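Local atomic coordinates of trimethylamine-N-oxide reductase (Haemophilus influenzae, PDB entry 7L5I), a protein that probably reduces N- or S-oxides with a molybdenum centre held by two molybdopterin guanine dinucleotides, as a member of the DMSO reductase family. Residues 183-188 with 636-641; 655-660 with 722-727. All blocks are in the same frame, centred on the assembly; numbering follows the deposited sequence.

Both contacts tie a segment from the stretch between residues 636 and 660 to another part of the chain. In contact 1 the short helix 636-641 packs on the end of helix 179-187, which belongs to the molybdopterin oxidoreductase region. In contact 2 the loop 655-660 meets the turn 722-727 of the dinucleotide-binding domain. Their centres are 30 Å apart and their nearest atoms about 17 Å apart, so the two do not meet. Contact 1 is held by nonpolar packing round an imidazole, contact 2 by a salt bridge. The side chain of R724 in contact 2 lies about 11 Å from a bound molybdopterin guanine dinucleotide.

Contact 1 of 2, residues 183-188 with 636-641; sequences MPHVLG and DVVEKM
H185 meets V637, V638 and M641 of the short helix 636-641. The packing is nonpolar and centres on the imidazole ring. V638 makes a CH-pi contact: its CG2 lies over one face of the ring, 4.0 Å from the ring centroid of H185 and 21° off the normal. The methyl is shifted toward the rim, so its closest atom is H185 CG, 3.7 Å from V638 CG2. With CG1 of V638 anti to the backbone N (chi1 175°), CG2 is the branch that faces the imidazole.

Two more groups approach the ring obliquely. V637 CG1 is 3.9 Å from H185 CE1, and the two side chains cross at about a right angle. M641 reaches in with an extended chain from the opposite direction to H185. Its terminal CE lies 4.0 Å from H185 NE2.

This is a helix-to-helix contact at the C-terminal part of helix 179-187, where G188 leaves helical geometry with positive phi. The axes of the two short segments are 10.5 Å apart at closest approach, and their N-to-C directions differ by 134°. At this spacing the helices meet through side chains, H185 from one and V637, V638 and M641 from the other.

The same H185 NE2 that faces M641 CE is also hydrogen-bonded to N445 OD1, and M641 touches N445 too. On the outer side of helix 636-641, K640 NZ forms a salt bridge to D636 OD2 at 2.8 Å.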
loop_
_atom_site.group_PDB
_atom_site.type_symbol
_atom_site.label_atom_id
_atom_site.label_comp_id
_atom_site.label_asym_id
_atom_site.label_seq_id
_atom_site.Cartn_x
_atom_site.Cartn_y
_atom_site.Cartn_z
ATOM N N MET A 183 12.071 10.924 -5.368
ATOM C CA MET A 183 11.917 12.154 -4.596
ATOM C C MET A 183 13.180 12.556 -3.842
ATOM O O MET A 183 13.487 13.759 -3.805
ATOM C CB MET A 183 10.714 12.036 -3.654
ATOM C CG MET A 183 9.370 12.165 -4.378
ATOM S SD MET A 183 9.068 13.727 -5.277
ATOM C CE MET A 183 9.372 13.311 -6.986
ATOM N N PRO A 184 13.973 11.645 -3.262
ATOM C CA PRO A 184 15.247 12.095 -2.685
ATOM C C PRO A 184 16.161 12.798 -3.683
ATOM O O PRO A 184 16.895 13.713 -3.276
ATOM C CB PRO A 184 15.860 10.801 -2.144
ATOM C CG PRO A 184 14.660 9.983 -1.751
ATOM C CD PRO A 184 13.634 10.268 -2.862
ATOM N N HIS A 185 16.167 12.396 -4.955
ATOM C CA HIS A 185 16.972 13.078 -5.967
ATOM C C HIS A 185 16.404 14.444 -6.351
ATOM O O HIS A 185 17.143 15.312 -6.815
ATOM C CB HIS A 185 17.069 12.228 -7.251
ATOM C CG HIS A 185 17.867 10.972 -7.099
ATOM N ND1 HIS A 185 19.210 10.977 -6.777
ATOM C CD2 HIS A 185 17.516 9.670 -7.238
ATOM C CE1 HIS A 185 19.655 9.727 -6.738
ATOM N NE2 HIS A 185 18.643 8.915 -7.005
ATOM N N VAL A 186 15.091 14.621 -6.232
ATOM C CA VAL A 186 14.436 15.842 -6.699
ATOM C C VAL A 186 14.283 16.853 -5.582
ATOM O O VAL A 186 14.448 18.056 -5.807
ATOM C CB VAL A 186 13.070 15.463 -7.308
ATOM C CG1 VAL A 186 12.308 16.688 -7.693
ATOM C CG2 VAL A 186 13.266 14.495 -8.481
ATOM N N LEU A 187 13.932 16.379 -4.380
ATOM C CA LEU A 187 13.630 17.238 -3.246
ATOM C C LEU A 187 14.551 17.052 -2.052
ATOM O O LEU A 187 14.497 17.871 -1.132
ATOM C CB LEU A 187 12.190 16.998 -2.757
ATOM C CG LEU A 187 11.117 17.353 -3.793
ATOM C CD1 LEU A 187 9.757 16.891 -3.324
ATOM C CD2 LEU A 187 11.086 18.851 -4.098
ATOM N N GLY A 188 15.376 16.013 -2.035
ATOM C CA GLY A 188 16.253 15.763 -0.913
ATOM C C GLY A 188 15.583 15.148 0.282
ATOM O O GLY A 188 16.139 15.178 1.382
ATOM N N ASP A 636 21.450 16.048 -12.489
ATOM C CA ASP A 636 22.685 15.561 -13.100
ATOM C C ASP A 636 23.061 14.195 -12.539
ATOM O O ASP A 636 23.611 13.354 -13.261
ATOM C CB ASP A 636 23.799 16.586 -12.849
ATOM C CG ASP A 636 24.991 16.414 -13.782
ATOM O OD1 ASP A 636 24.817 16.538 -15.015
ATOM O OD2 ASP A 636 26.111 16.192 -13.271
ATOM N N VAL A 637 22.756 13.949 -11.265
ATOM C CA VAL A 637 23.035 12.655 -10.648
ATOM C C VAL A 637 22.291 11.546 -11.382
ATOM O O VAL A 637 22.857 10.488 -11.681
ATOM C CB VAL A 637 22.669 12.686 -9.153
ATOM C CG1 VAL A 637 22.750 11.314 -8.540
ATOM C CG2 VAL A 637 23.573 13.639 -8.397
ATOM N N VAL A 638 21.013 11.762 -11.672
ATOM C CA VAL A 638 20.239 10.745 -12.382
ATOM C C VAL A 638 20.692 10.639 -13.827
ATOM O O VAL A 638 20.818 9.539 -14.376
ATOM C CB VAL A 638 18.734 11.052 -12.285
ATOM C CG1 VAL A 638 17.939 10.076 -13.126
ATOM C CG2 VAL A 638 18.281 10.982 -10.810
ATOM N N GLU A 639 20.948 11.777 -14.475
ATOM C CA GLU A 639 21.434 11.755 -15.852
ATOM C C GLU A 639 22.675 10.883 -15.975
ATOM O O GLU A 639 22.797 10.071 -16.908
ATOM C CB GLU A 639 21.731 13.190 -16.301
ATOM C CG GLU A 639 22.484 13.321 -17.629
ATOM C CD GLU A 639 21.678 12.870 -18.830
ATOM O OE1 GLU A 639 22.293 12.502 -19.859
ATOM O OE2 GLU A 639 20.433 12.883 -18.748
ATOM N N LYS A 640 23.607 11.046 -15.042
ATOM C CA LYS A 640 24.898 10.363 -15.100
ATOM C C LYS A 640 24.775 8.855 -14.938
ATOM O O LYS A 640 25.689 8.129 -15.331
ATOM C CB LYS A 640 25.841 10.945 -14.043
ATOM C CG LYS A 640 26.295 12.360 -14.382
ATOM C CD LYS A 640 27.601 12.743 -13.759
ATOM C CE LYS A 640 28.453 13.570 -14.727
ATOM N NZ LYS A 640 27.918 14.911 -15.049
ATOM N N MET A 641 23.658 8.366 -14.389
ATOM C CA MET A 641 23.429 6.931 -14.315
ATOM C C MET A 641 23.238 6.323 -15.689
ATOM O O MET A 641 23.462 5.121 -15.861
ATOM C CB MET A 641 22.201 6.632 -13.462
ATOM C CG MET A 641 22.395 6.987 -12.019
ATOM S SD MET A 641 20.863 6.725 -11.115
ATOM C CE MET A 641 21.332 7.376 -9.523
#

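Contact 2 of 2, residues 655-660 with 722-727; sequences PEEFAG and SKRGQV
The guanidinium of R724 and the carboxylate of E657 meet edge to edge, their planes 31° apart. E657 OE1 and OE2 lie at the NH1 and NH2 end of the guanidinium, close to its plane. The pair is a two-nitrogen, end-on salt bridge. R724 NH1 donates to E657 OE1 at 2.9 Å, with an N-H...O angle of 167°. R724 NH2 donates to E657 OE2 at 3.0 Å. Both oxygens are met on their syn sides, somewhat out of the carboxylate plane. Within the loop 655-660, the F658 ring has G660 N over the centre of one face, 3.3 Å above the plane. P655 CD lies over the opposite face, toward the rim.

The two charged chains come from opposite directions. E657 is extended beyond CG, while R724 bends at chi2 and chi3, and these turns bring the guanidinium to the carboxylate.

The R724 end is the turn of a beta-hairpin formed by the antiparallel strands 717-721 and 726-733 of the dinucleotide-binding domain. S722 OG accepts from R724 N at 3.0 Å, which makes an ST turn. S722 N also bonds to G725 O.

Further partners fix both groups. R724 NE donates to L771 O. E657 also takes a salt bridge from R773 at OE1 and a bond from I790 N at OE2, and so many donors and positive groups probably stabilise the ionised carboxylate of this buried glutamate. A water donates to E657 OE1 at 2.6 Å and accepts from K723 NZ at 2.9 Å.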
loop_
_atom_site.group_PDB
_atom_site.type_symbol
_atom_site.label_atom_id
_atom_site.label_comp_id
_atom_site.label_asym_id
_atom_site.label_seq_id
_atom_site.Cartn_x
_atom_site.Cartn_y
_atom_site.Cartn_z
ATOM N N PRO A 655 5.207 2.734 -22.218
ATOM C CA PRO A 655 5.399 1.429 -21.579
ATOM C C PRO A 655 5.048 0.300 -22.541
ATOM O O PRO A 655 4.457 0.518 -23.590
ATOM C CB PRO A 655 4.421 1.471 -20.405
ATOM C CG PRO A 655 3.316 2.284 -20.889
ATOM C CD PRO A 655 3.949 3.362 -21.788
ATOM N N GLU A 656 5.374 -0.932 -22.121
ATOM C CA GLU A 656 5.146 -2.089 -22.981
ATOM C C GLU A 656 3.656 -2.338 -23.203
ATOM O O GLU A 656 3.245 -2.754 -24.298
ATOM C CB GLU A 656 5.820 -3.330 -22.387
ATOM C CG GLU A 656 7.346 -3.281 -22.392
ATOM C CD GLU A 656 7.939 -2.610 -21.141
ATOM O OE1 GLU A 656 7.171 -2.064 -20.316
ATOM O OE2 GLU A 656 9.183 -2.648 -20.989
ATOM N N GLU A 657 2.828 -2.078 -22.185
ATOM C CA GLU A 657 1.391 -2.319 -22.231
ATOM C C GLU A 657 0.662 -1.143 -21.599
ATOM O O GLU A 657 0.885 -0.843 -20.416
ATOM C CB GLU A 657 1.014 -3.627 -21.498
ATOM C CG GLU A 657 1.622 -4.884 -22.130
ATOM C CD GLU A 657 1.175 -6.209 -21.492
ATOM O OE1 GLU A 657 1.760 -7.263 -21.859
ATOM O OE2 GLU A 657 0.246 -6.222 -20.641
ATOM N N PHE A 658 -0.186 -0.477 -22.377
ATOM C CA PHE A 658 -1.109 0.543 -21.877
ATOM C C PHE A 658 -2.118 0.850 -22.990
ATOM O O PHE A 658 -2.056 0.278 -24.081
ATOM C CB PHE A 658 -0.359 1.797 -21.419
ATOM C CG PHE A 658 0.052 2.727 -22.548
ATOM C CD1 PHE A 658 0.840 2.268 -23.601
ATOM C CD2 PHE A 658 -0.338 4.046 -22.540
ATOM C CE1 PHE A 658 1.233 3.122 -24.621
ATOM C CE2 PHE A 658 0.035 4.904 -23.581
ATOM C CZ PHE A 658 0.831 4.436 -24.606
ATOM N N ALA A 659 -3.065 1.754 -22.695
ATOM C CA ALA A 659 -4.142 2.057 -23.645
ATOM C C ALA A 659 -3.610 2.388 -25.032
ATOM O O ALA A 659 -4.246 2.053 -26.043
ATOM C CB ALA A 659 -4.996 3.220 -23.131
ATOM N N GLY A 660 -2.438 3.002 -25.112
ATOM C CA GLY A 660 -1.891 3.412 -26.398
ATOM C C GLY A 660 -1.272 2.321 -27.257
ATOM O O GLY A 660 -0.932 2.597 -28.416
ATOM N N SER A 722 -4.854 -12.134 -19.804
ATOM C CA SER A 722 -3.659 -11.454 -20.260
ATOM C C SER A 722 -2.658 -12.507 -20.675
ATOM O O SER A 722 -2.896 -13.715 -20.545
ATOM C CB SER A 722 -3.071 -10.555 -19.169
ATOM O OG SER A 722 -2.461 -11.342 -18.164
ATOM N N LYS A 723 -1.484 -12.058 -21.118
ATOM C CA LYS A 723 -0.437 -13.032 -21.400
ATOM C C LYS A 723 -0.020 -13.798 -20.153
ATOM O O LYS A 723 0.529 -14.894 -20.269
ATOM C CB LYS A 723 0.789 -12.355 -21.990
ATOM C CG LYS A 723 0.539 -11.678 -23.313
ATOM C CD LYS A 723 1.840 -11.564 -24.097
ATOM C CE LYS A 723 1.702 -10.606 -25.273
ATOM N NZ LYS A 723 3.020 -10.033 -25.672
ATOM N N ARG A 724 -0.282 -13.253 -18.964
ATOM C CA ARG A 724 0.167 -13.915 -17.751
ATOM C C ARG A 724 -0.829 -14.919 -17.194
ATOM O O ARG A 724 -0.417 -15.863 -16.497
ATOM C CB ARG A 724 0.456 -12.866 -16.647
ATOM C CG ARG A 724 1.846 -12.242 -16.682
ATOM C CD ARG A 724 2.031 -11.305 -17.877
ATOM N NE ARG A 724 1.026 -10.246 -17.876
ATOM C CZ ARG A 724 0.888 -9.329 -18.826
ATOM N NH1 ARG A 724 1.685 -9.339 -19.898
ATOM N NH2 ARG A 724 -0.072 -8.416 -18.692
ATOM N N GLY A 725 -2.124 -14.742 -17.421
ATOM C CA GLY A 725 -3.096 -15.607 -16.784
ATOM C C GLY A 725 -4.518 -15.173 -17.070
ATOM O O GLY A 725 -4.773 -14.353 -17.942
ATOM N N GLN A 726 -5.444 -15.785 -16.337
ATOM C CA GLN A 726 -6.862 -15.545 -16.544
ATOM C C GLN A 726 -7.582 -15.604 -15.214
ATOM O O GLN A 726 -7.210 -16.375 -14.329
ATOM C CB GLN A 726 -7.450 -16.585 -17.518
ATOM C CG GLN A 726 -6.770 -17.906 -17.457
ATOM C CD GLN A 726 -7.513 -19.036 -18.189
ATOM O OE1 GLN A 726 -8.566 -18.844 -18.810
ATOM N NE2 GLN A 726 -6.957 -20.238 -18.086
ATOM N N VAL A 727 -8.623 -14.787 -15.084
ATOM C CA VAL A 727 -9.460 -14.757 -13.888
ATOM C C VAL A 727 -10.923 -14.650 -14.304
ATOM O O VAL A 727 -11.248 -14.193 -15.394
ATOM C CB VAL A 727 -9.095 -13.590 -12.930
ATOM C CG1 VAL A 727 -7.580 -13.545 -12.714
ATOM C CG2 VAL A 727 -9.586 -12.256 -13.458
HETATM O O HOH W 1 2.994 -7.493 -24.180
#